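Long-range contacts in B-agarase (Agarivorans gilvus, PDB 5Z6P), which is an agarase of glycoside hydrolase family 50, an enzyme that hydrolyses agarose, probably at its beta-galactosidic linkages: residues D372-H377 with N401-Y406; T313-G318 with Y395-A400; E376-M381 with Q391-S396. All blocks are in the same frame, centred on the assembly; numbering follows the deposited sequence.

Contact 1 of 3, residues D372-H377 with N401-Y406; sequences DPLAEH and NLQRKY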
loop_
_atom_site.group_PDB
_atom_site.type_symbol
_atom_site.label_atom_id
_atom_site.label_comp_id
_atom_site.label_asym_id
_atom_site.label_seq_id
_atom_site.Cartn_x
_atom_site.Cartn_y
_atom_site.Cartn_z
ATOM N N ASP A 372 -24.094 25.073 -11.456
ATOM C CA ASP A 372 -22.798 25.269 -12.106
ATOM C C ASP A 372 -22.495 24.024 -12.932
ATOM O O ASP A 372 -22.696 22.920 -12.454
ATOM C CB ASP A 372 -21.720 25.520 -11.042
ATOM C CG ASP A 372 -20.354 25.870 -11.622
ATOM O OD1 ASP A 372 -19.939 25.305 -12.648
ATOM O OD2 ASP A 372 -19.665 26.706 -11.013
ATOM N N PRO A 373 -22.039 24.188 -14.181
ATOM C CA PRO A 373 -21.680 23.004 -14.979
ATOM C C PRO A 373 -20.670 22.062 -14.289
ATOM O O PRO A 373 -20.670 20.857 -14.555
ATOM C CB PRO A 373 -21.067 23.606 -16.245
ATOM C CG PRO A 373 -21.721 24.942 -16.365
ATOM C CD PRO A 373 -21.942 25.435 -14.961
ATOM N N LEU A 374 -19.831 22.610 -13.420
ATOM C CA LEU A 374 -18.868 21.803 -12.682
ATOM C C LEU A 374 -19.510 21.038 -11.516
ATOM O O LEU A 374 -18.834 20.281 -10.829
ATOM C CB LEU A 374 -17.727 22.674 -12.169
ATOM C CG LEU A 374 -16.830 23.322 -13.224
ATOM C CD1 LEU A 374 -15.863 24.274 -12.572
ATOM C CD2 LEU A 374 -16.088 22.281 -14.076
ATOM N N ALA A 375 -20.812 21.217 -11.308
ATOM C CA ALA A 375 -21.553 20.419 -10.315
ATOM C C ALA A 375 -21.734 18.988 -10.795
ATOM O O ALA A 375 -22.099 18.113 -10.023
ATOM C CB ALA A 375 -22.920 21.039 -10.008
ATOM N N GLU A 376 -21.485 18.773 -12.078
ATOM C CA GLU A 376 -21.478 17.449 -12.673
ATOM C C GLU A 376 -20.613 16.456 -11.895
ATOM O O GLU A 376 -20.816 15.247 -11.964
ATOM C CB GLU A 376 -20.979 17.545 -14.119
ATOM C CG GLU A 376 -20.905 16.233 -14.859
ATOM C CD GLU A 376 -22.282 15.653 -15.146
ATOM O OE1 GLU A 376 -23.243 16.436 -15.252
ATOM O OE2 GLU A 376 -22.401 14.417 -15.264
ATOM N N HIS A 377 -19.633 16.971 -11.162
ATOM C CA HIS A 377 -18.660 16.114 -10.516
ATOM C C HIS A 377 -18.979 15.866 -9.056
ATOM O O HIS A 377 -18.167 15.294 -8.340
ATOM C CB HIS A 377 -17.262 16.713 -10.689
ATOM C CG HIS A 377 -16.992 17.128 -12.098
ATOM N ND1 HIS A 377 -16.907 16.222 -13.129
ATOM C CD2 HIS A 377 -16.892 18.352 -12.660
ATOM C CE1 HIS A 377 -16.722 16.868 -14.263
ATOM N NE2 HIS A 377 -16.708 18.163 -14.004
ATOM N N ASN A 401 -11.074 19.626 -12.731
ATOM C CA ASN A 401 -9.888 20.149 -13.399
ATOM C C ASN A 401 -9.719 19.584 -14.811
ATOM O O ASN A 401 -9.233 20.272 -15.697
ATOM C CB ASN A 401 -8.636 19.897 -12.546
ATOM C CG ASN A 401 -8.641 20.708 -11.258
ATOM O OD1 ASN A 401 -9.107 21.837 -11.230
ATOM N ND2 ASN A 401 -8.134 20.126 -10.183
ATOM N N LEU A 402 -10.133 18.344 -15.032
ATOM C CA LEU A 402 -10.174 17.830 -16.387
ATOM C C LEU A 402 -11.104 18.679 -17.275
ATOM O O LEU A 402 -10.759 19.027 -18.409
ATOM C CB LEU A 402 -10.618 16.372 -16.400
ATOM C CG LEU A 402 -9.686 15.360 -15.728
ATOM C CD1 LEU A 402 -10.152 13.938 -16.030
ATOM C CD2 LEU A 402 -8.236 15.571 -16.158
ATOM N N GLN A 403 -12.283 19.011 -16.758
ATOM C CA GLN A 403 -13.228 19.816 -17.521
ATOM C C GLN A 403 -12.690 21.242 -17.741
ATOM O O GLN A 403 -12.779 21.773 -18.845
ATOM C CB GLN A 403 -14.594 19.857 -16.833
ATOM C CG GLN A 403 -15.633 20.602 -17.649
ATOM C CD GLN A 403 -17.036 20.427 -17.132
ATOM O OE1 GLN A 403 -17.271 19.703 -16.168
ATOM N NE2 GLN A 403 -17.983 21.094 -17.776
ATOM N N ARG A 404 -12.123 21.830 -16.693
ATOM C CA ARG A 404 -11.453 23.122 -16.791
ATOM C C ARG A 404 -10.371 23.113 -17.862
ATOM O O ARG A 404 -10.253 24.052 -18.642
ATOM C CB ARG A 404 -10.830 23.516 -15.451
ATOM C CG ARG A 404 -11.839 23.920 -14.379
ATOM C CD ARG A 404 -11.125 24.196 -13.083
ATOM N NE ARG A 404 -11.974 24.876 -12.125
ATOM C CZ ARG A 404 -12.100 24.518 -10.853
ATOM N NH1 ARG A 404 -11.442 23.466 -10.385
ATOM N NH2 ARG A 404 -12.897 25.207 -10.048
ATOM N N LYS A 405 -9.596 22.035 -17.901
ATOM C CA LYS A 405 -8.460 21.946 -18.818
ATOM C C LYS A 405 -8.849 21.701 -20.269
ATOM O O LYS A 405 -8.254 22.267 -21.180
ATOM C CB LYS A 405 -7.505 20.833 -18.381
ATOM C CG LYS A 405 -6.648 21.174 -17.180
ATOM C CD LYS A 405 -5.691 20.044 -16.840
ATOM C CE LYS A 405 -4.958 19.546 -18.074
ATOM N NZ LYS A 405 -3.702 18.838 -17.692
ATOM N N TYR A 406 -9.841 20.841 -20.470
ATOM C CA TYR A 406 -10.095 20.268 -21.781
ATOM C C TYR A 406 -11.520 20.448 -22.305
ATOM O O TYR A 406 -11.812 20.061 -23.432
ATOM C CB TYR A 406 -9.817 18.759 -21.765
ATOM C CG TYR A 406 -8.406 18.307 -21.485
ATOM C CD1 TYR A 406 -7.303 18.932 -22.060
ATOM C CD2 TYR A 406 -8.182 17.215 -20.661
ATOM C CE1 TYR A 406 -6.028 18.493 -21.797
ATOM C CE2 TYR A 406 -6.915 16.770 -20.399
ATOM C CZ TYR A 406 -5.844 17.402 -20.961
ATOM O OH TYR A 406 -4.602 16.926 -20.668
HETATM O O HOH W 1 -20.584 19.865 -16.752
#
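A single side-chain amide does most of the bridging here: Gln403 reaches off its helix to His377 at the far end of the 3-10 segment 373-377 and lies near Pro373 at its start. With CG anti to the backbone N (chi1 -176°) and the chain extended beyond it, the amide is carried straight across the gap. Its OE1 takes a hydrogen bond from His377 NE2 at 2.7 Å, approached in the carbonyl plane although the ring and amide planes stand 80° apart. That bond requires a proton on His377 NE2 and is consistent with the modelled orientation of the amide, OE1 toward the histidine. On the amide's other branch, Gln403 NE2 donates to a water 3.1 Å away. Leu374 packs alongside the amide. Its CD2 lies 3.5 Å from Gln403 OE1, while CD1 rests over one face of the Arg404 guanidinium, 4.0 Å from NE. At the guanidinium edge, NH1 donates to Asn401 OD1, 3.0 Å away, and to the carbonyl of Arg225. The turn itself opens with an Asx turn, Asp372 OD1 accepting from Leu374 N. This surface contact lays the turn leading into strand 378-384 against helix 397-406, whose other neighbours include helices 241-255 and 413-428.

Contact 2 of 3, residues T313-G318 with Y395-A400; sequences TSTITG and YSFYAA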
loop_
_atom_site.group_PDB
_atom_site.type_symbol
_atom_site.label_atom_id
_atom_site.label_comp_id
_atom_site.label_asym_id
_atom_site.label_seq_id
_atom_site.Cartn_x
_atom_site.Cartn_y
_atom_site.Cartn_z
ATOM N N THR A 313 -10.793 9.346 -7.089
ATOM C CA THR A 313 -10.489 10.771 -6.901
ATOM C C THR A 313 -11.535 11.565 -6.066
ATOM O O THR A 313 -11.320 12.715 -5.705
ATOM C CB THR A 313 -10.321 11.473 -8.280
ATOM O OG1 THR A 313 -11.558 11.445 -9.010
ATOM C CG2 THR A 313 -9.259 10.760 -9.106
ATOM N N SER A 314 -12.657 10.953 -5.736
ATOM C CA SER A 314 -13.683 11.681 -5.006
ATOM C C SER A 314 -13.334 11.834 -3.525
ATOM O O SER A 314 -12.631 11.017 -2.951
ATOM C CB SER A 314 -15.037 10.998 -5.168
ATOM O OG SER A 314 -15.178 9.934 -4.253
ATOM N N THR A 315 -13.815 12.921 -2.937
ATOM C CA THR A 315 -13.581 13.247 -1.543
ATOM C C THR A 315 -14.902 13.718 -0.884
ATOM O O THR A 315 -15.783 14.259 -1.552
ATOM C CB THR A 315 -12.474 14.330 -1.429
ATOM O OG1 THR A 315 -12.059 14.471 -0.072
ATOM C CG2 THR A 315 -12.965 15.685 -1.969
ATOM N N ILE A 316 -15.039 13.511 0.418
ATOM C CA ILE A 316 -16.256 13.881 1.131
ATOM C C ILE A 316 -16.365 15.408 1.290
ATOM O O ILE A 316 -15.423 16.057 1.745
ATOM C CB ILE A 316 -16.310 13.205 2.515
ATOM C CG1 ILE A 316 -16.540 11.699 2.358
ATOM C CG2 ILE A 316 -17.388 13.829 3.393
ATOM C CD1 ILE A 316 -17.933 11.323 1.872
ATOM N N THR A 317 -17.502 15.983 0.909
ATOM C CA THR A 317 -17.669 17.437 1.036
ATOM C C THR A 317 -18.110 17.867 2.422
ATOM O O THR A 317 -17.986 19.029 2.781
ATOM C CB THR A 317 -18.697 18.008 0.034
ATOM O OG1 THR A 317 -19.984 17.430 0.279
ATOM C CG2 THR A 317 -18.272 17.750 -1.397
ATOM N N GLY A 318 -18.630 16.939 3.199
ATOM C CA GLY A 318 -19.249 17.289 4.465
ATOM C C GLY A 318 -20.771 17.347 4.354
ATOM O O GLY A 318 -21.473 17.028 5.307
ATOM N N TYR A 395 -17.115 14.974 -3.950
ATOM C CA TYR A 395 -16.739 15.764 -5.091
ATOM C C TYR A 395 -15.379 15.321 -5.588
ATOM O O TYR A 395 -14.516 14.966 -4.804
ATOM C CB TYR A 395 -16.726 17.251 -4.742
ATOM C CG TYR A 395 -16.677 18.130 -5.964
ATOM C CD1 TYR A 395 -17.800 18.293 -6.768
ATOM C CD2 TYR A 395 -15.509 18.777 -6.337
ATOM C CE1 TYR A 395 -17.762 19.097 -7.895
ATOM C CE2 TYR A 395 -15.466 19.582 -7.463
ATOM C CZ TYR A 395 -16.593 19.739 -8.236
ATOM O OH TYR A 395 -16.551 20.535 -9.361
ATOM N N SER A 396 -15.208 15.335 -6.899
ATOM C CA SER A 396 -13.906 15.085 -7.501
ATOM C C SER A 396 -13.373 16.368 -8.125
ATOM O O SER A 396 -13.800 16.765 -9.200
ATOM C CB SER A 396 -13.994 13.979 -8.544
ATOM O OG SER A 396 -12.862 13.984 -9.387
ATOM N N PHE A 397 -12.457 17.025 -7.429
ATOM C CA PHE A 397 -11.739 18.157 -8.000
ATOM C C PHE A 397 -10.913 17.736 -9.227
ATOM O O PHE A 397 -10.738 18.507 -10.158
ATOM C CB PHE A 397 -10.838 18.816 -6.946
ATOM C CG PHE A 397 -11.591 19.552 -5.878
ATOM C CD1 PHE A 397 -11.971 20.876 -6.066
ATOM C CD2 PHE A 397 -11.940 18.924 -4.690
ATOM C CE1 PHE A 397 -12.685 21.562 -5.086
ATOM C CE2 PHE A 397 -12.638 19.614 -3.705
ATOM C CZ PHE A 397 -13.007 20.930 -3.907
ATOM N N TYR A 398 -10.430 16.500 -9.249
ATOM C CA TYR A 398 -9.669 16.054 -10.416
ATOM C C TYR A 398 -10.531 16.076 -11.684
ATOM O O TYR A 398 -10.096 16.574 -12.722
ATOM C CB TYR A 398 -9.092 14.655 -10.193
ATOM C CG TYR A 398 -8.136 14.202 -11.279
ATOM C CD1 TYR A 398 -6.828 14.661 -11.316
ATOM C CD2 TYR A 398 -8.544 13.310 -12.257
ATOM C CE1 TYR A 398 -5.958 14.249 -12.306
ATOM C CE2 TYR A 398 -7.687 12.887 -13.236
ATOM C CZ TYR A 398 -6.395 13.353 -13.258
ATOM O OH TYR A 398 -5.534 12.923 -14.239
ATOM N N ALA A 399 -11.757 15.562 -11.582
ATOM C CA ALA A 399 -12.697 15.574 -12.697
ATOM C C ALA A 399 -12.992 17.013 -13.119
ATOM O O ALA A 399 -13.040 17.312 -14.308
ATOM C CB ALA A 399 -13.991 14.841 -12.333
ATOM N N ALA A 400 -13.162 17.890 -12.131
ATOM C CA ALA A 400 -13.449 19.307 -12.382
ATOM C C ALA A 400 -12.304 19.940 -13.141
ATOM O O ALA A 400 -12.541 20.689 -14.080
ATOM C CB ALA A 400 -13.694 20.068 -11.080
HETATM O O HOH W 2 -10.811 15.491 -5.839
#
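Thr313 meets the start of the helix first: its OG1 accepts a hydrogen bond from Ser396 OG at 2.9 Å. Ser396 is the N-cap of helix 397-406, and its hydroxyl both donates to Thr313 OG1 and accepts from Ala399 N. Thr313 OG1 is also bonded to Leu310 O, which ties this cap into the preceding loop. On the other branch, Thr313 CG2 packs 4.0 Å from Tyr398 CB, and the carbonyl of Thr313 accepts from a water, which in turn takes a weak bond from Phe397 N. Ser314 brings its CA to 3.4 Å from Tyr395 O, a CA-H...O contact; its hydroxyl turns to Ser726. Thr315 then pairs with Tyr395 in an antiparallel hydrogen-bonded pair: Thr315 N donates to Tyr395 O at 2.9 Å, and Tyr395 N returns a bond to Thr315 O at 2.8 Å. Because Thr315 OG1 lies anti to its backbone N (chi1 -169°), pointing to Thr723 and Gly724, CG2 is left to approach Tyr395 O and the edge of the Phe397 ring. Further on, Thr317 sets CG2 against Tyr395 CB at 3.7 Å, while its OG1 bonds to Glu393. Nearly all of this is buried. The segment 313-318 enters strand 315-325, an outer strand of a three-stranded antiparallel sheet, and meets the middle strand 388-395 just where that chain turns into helix 397-406.

Contact 3 of 3, residues E376-M381 with Q391-S396; sequences EHYGYM and QGETYS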
loop_
_atom_site.group_PDB
_atom_site.type_symbol
_atom_site.label_atom_id
_atom_site.label_comp_id
_atom_site.label_asym_id
_atom_site.label_seq_id
_atom_site.Cartn_x
_atom_site.Cartn_y
_atom_site.Cartn_z
ATOM N N GLU A 376 -21.485 18.773 -12.078
ATOM C CA GLU A 376 -21.478 17.449 -12.673
ATOM C C GLU A 376 -20.613 16.456 -11.895
ATOM O O GLU A 376 -20.816 15.247 -11.964
ATOM C CB GLU A 376 -20.979 17.545 -14.119
ATOM C CG GLU A 376 -20.905 16.233 -14.859
ATOM C CD GLU A 376 -22.282 15.653 -15.146
ATOM O OE1 GLU A 376 -23.243 16.436 -15.252
ATOM O OE2 GLU A 376 -22.401 14.417 -15.264
ATOM N N HIS A 377 -19.633 16.971 -11.162
ATOM C CA HIS A 377 -18.660 16.114 -10.516
ATOM C C HIS A 377 -18.979 15.866 -9.056
ATOM O O HIS A 377 -18.167 15.294 -8.340
ATOM C CB HIS A 377 -17.262 16.713 -10.689
ATOM C CG HIS A 377 -16.992 17.128 -12.098
ATOM N ND1 HIS A 377 -16.907 16.222 -13.129
ATOM C CD2 HIS A 377 -16.892 18.352 -12.660
ATOM C CE1 HIS A 377 -16.722 16.868 -14.263
ATOM N NE2 HIS A 377 -16.708 18.163 -14.004
ATOM N N TYR A 378 -20.161 16.289 -8.616
ATOM C CA TYR A 378 -20.684 15.816 -7.346
ATOM C C TYR A 378 -20.988 14.317 -7.468
ATOM O O TYR A 378 -21.280 13.820 -8.541
ATOM C CB TYR A 378 -21.951 16.580 -6.923
ATOM C CG TYR A 378 -21.695 17.943 -6.321
ATOM C CD1 TYR A 378 -20.985 18.068 -5.142
ATOM C CD2 TYR A 378 -22.186 19.105 -6.922
ATOM C CE1 TYR A 378 -20.750 19.295 -4.579
ATOM C CE2 TYR A 378 -21.953 20.345 -6.363
ATOM C CZ TYR A 378 -21.234 20.433 -5.189
ATOM O OH TYR A 378 -20.991 21.644 -4.605
ATOM N N GLY A 379 -20.895 13.608 -6.355
ATOM C CA GLY A 379 -21.287 12.215 -6.286
ATOM C C GLY A 379 -21.873 11.981 -4.910
ATOM O O GLY A 379 -22.038 12.929 -4.140
ATOM N N TYR A 380 -22.169 10.725 -4.596
ATOM C CA TYR A 380 -22.786 10.384 -3.326
ATOM C C TYR A 380 -22.349 9.003 -2.853
ATOM O O TYR A 380 -22.345 8.039 -3.614
ATOM C CB TYR A 380 -24.313 10.449 -3.448
ATOM C CG TYR A 380 -25.070 9.984 -2.228
ATOM C CD1 TYR A 380 -25.122 10.763 -1.078
ATOM C CD2 TYR A 380 -25.745 8.773 -2.226
ATOM C CE1 TYR A 380 -25.825 10.343 0.039
ATOM C CE2 TYR A 380 -26.450 8.348 -1.109
ATOM C CZ TYR A 380 -26.485 9.143 0.019
ATOM O OH TYR A 380 -27.170 8.733 1.134
ATOM N N MET A 381 -21.977 8.899 -1.609
ATOM C CA MET A 381 -21.540 7.654 -1.014
ATOM C C MET A 381 -22.530 7.244 0.043
ATOM O O MET A 381 -22.979 8.054 0.778
ATOM C CB MET A 381 -20.101 7.783 -0.443
ATOM C CG MET A 381 -19.872 7.382 1.023
ATOM S SD MET A 381 -18.225 7.297 1.760
ATOM C CE MET A 381 -18.627 7.777 3.403
ATOM N N GLN A 391 -22.542 7.771 5.037
ATOM C CA GLN A 391 -22.831 8.408 3.778
ATOM C C GLN A 391 -22.421 9.840 3.637
ATOM O O GLN A 391 -22.072 10.475 4.595
ATOM C CB GLN A 391 -24.353 8.367 3.548
ATOM C CG GLN A 391 -25.149 9.316 4.416
ATOM C CD GLN A 391 -26.572 9.624 3.959
ATOM O OE1 GLN A 391 -27.099 9.056 3.030
ATOM N NE2 GLN A 391 -27.172 10.541 4.616
ATOM N N GLY A 392 -22.496 10.337 2.418
ATOM C CA GLY A 392 -22.239 11.737 2.185
ATOM C C GLY A 392 -22.098 12.123 0.737
ATOM O O GLY A 392 -21.804 11.312 -0.124
ATOM N N GLU A 393 -22.306 13.398 0.477
ATOM C CA GLU A 393 -21.985 13.974 -0.813
ATOM C C GLU A 393 -20.480 13.910 -1.027
ATOM O O GLU A 393 -19.722 14.058 -0.082
ATOM C CB GLU A 393 -22.480 15.416 -0.876
ATOM C CG GLU A 393 -22.127 16.146 -2.137
ATOM C CD GLU A 393 -22.501 17.614 -2.079
ATOM O OE1 GLU A 393 -21.658 18.429 -1.671
ATOM O OE2 GLU A 393 -23.642 17.948 -2.447
ATOM N N THR A 394 -20.060 13.671 -2.261
ATOM C CA THR A 394 -18.649 13.717 -2.596
ATOM C C THR A 394 -18.389 14.668 -3.742
ATOM O O THR A 394 -19.315 15.107 -4.433
ATOM C CB THR A 394 -18.097 12.328 -2.994
ATOM O OG1 THR A 394 -18.714 11.890 -4.210
ATOM C CG2 THR A 394 -18.339 11.316 -1.893
ATOM N N TYR A 395 -17.115 14.974 -3.950
ATOM C CA TYR A 395 -16.739 15.764 -5.091
ATOM C C TYR A 395 -15.379 15.321 -5.588
ATOM O O TYR A 395 -14.516 14.966 -4.804
ATOM C CB TYR A 395 -16.726 17.251 -4.742
ATOM C CG TYR A 395 -16.677 18.130 -5.964
ATOM C CD1 TYR A 395 -17.800 18.293 -6.768
ATOM C CD2 TYR A 395 -15.509 18.777 -6.337
ATOM C CE1 TYR A 395 -17.762 19.097 -7.895
ATOM C CE2 TYR A 395 -15.466 19.582 -7.463
ATOM C CZ TYR A 395 -16.593 19.739 -8.236
ATOM O OH TYR A 395 -16.551 20.535 -9.361
ATOM N N SER A 396 -15.208 15.335 -6.899
ATOM C CA SER A 396 -13.906 15.085 -7.501
ATOM C C SER A 396 -13.373 16.368 -8.125
ATOM O O SER A 396 -13.800 16.765 -9.200
ATOM C CB SER A 396 -13.994 13.979 -8.544
ATOM O OG SER A 396 -12.862 13.984 -9.387
HETATM O O HOH W 3 -17.612 12.920 -6.688
HETATM O O HOH W 4 -21.715 20.829 -1.731
#
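Strands 378-381 and 391-395 run antiparallel, their axes 4.3 Å apart at closest, with hydrogen-bonded pairs at Gly379-Thr394 and Met381-Gly392 and non-hydrogen-bonded pairs at Tyr378-Tyr395 and Tyr380-Glu393. A longer bond, 3.3 Å from Ser396 N to His377 O, lies beyond the Tyr378-Tyr395 pair. On the sheet face bearing Tyr378, its ring is met from both sides: the edge of Tyr395 points at one face in a T-shaped pair, centroids 5.0 Å apart, and Glu393 OE2 lies over the opposite face, with OE1 by the rim, 3.2 Å from Tyr378 CE1. Glu393 gets there extended, with CG anti to the backbone N (chi1 176°), its carboxylate plane inclined 38° to the ring. The carboxylate has further partners in Thr317 and Tyr370, and Tyr378 OH bonds to Pro368 O. Across the sheet, Thr394 stands over a glycine: its OG1 comes within 3.3 Å of Gly379 CA. That hydroxyl also shares a water with His377 O. Farther along this face, Met381 CB lies 4.2 Å from Thr394 CG2. Together the strands form a beta hairpin of regular antiparallel register, completed into a three-stranded sheet by strand 315-325 on the far edge of 388-395.

In the fold
The three contacts form one continuous patch, on the same side of the chain's centre. Contacts 2 and 3 lie closest, with centres about 7 Å apart, and share Tyr395 and Ser396: strand 388-395 pairs with 378-384 in contact 3 and with 315-325 in contact 2. Thr317 OG1 to Glu393 OE1, 2.8 Å, ties them again. Contact 1, its centre about 11 Å from contact 2 and about 14 Å from contact 3, shares His377 with contact 3 and is joined to both by the probable hydrogen bond from Tyr395 OH to Leu374 O, 2.7 Å. His377 ND1 also packs 3.3 Å from Ala399 CB. Sheet, turn and helix 397-406 thus lock together around Tyr395 and His377.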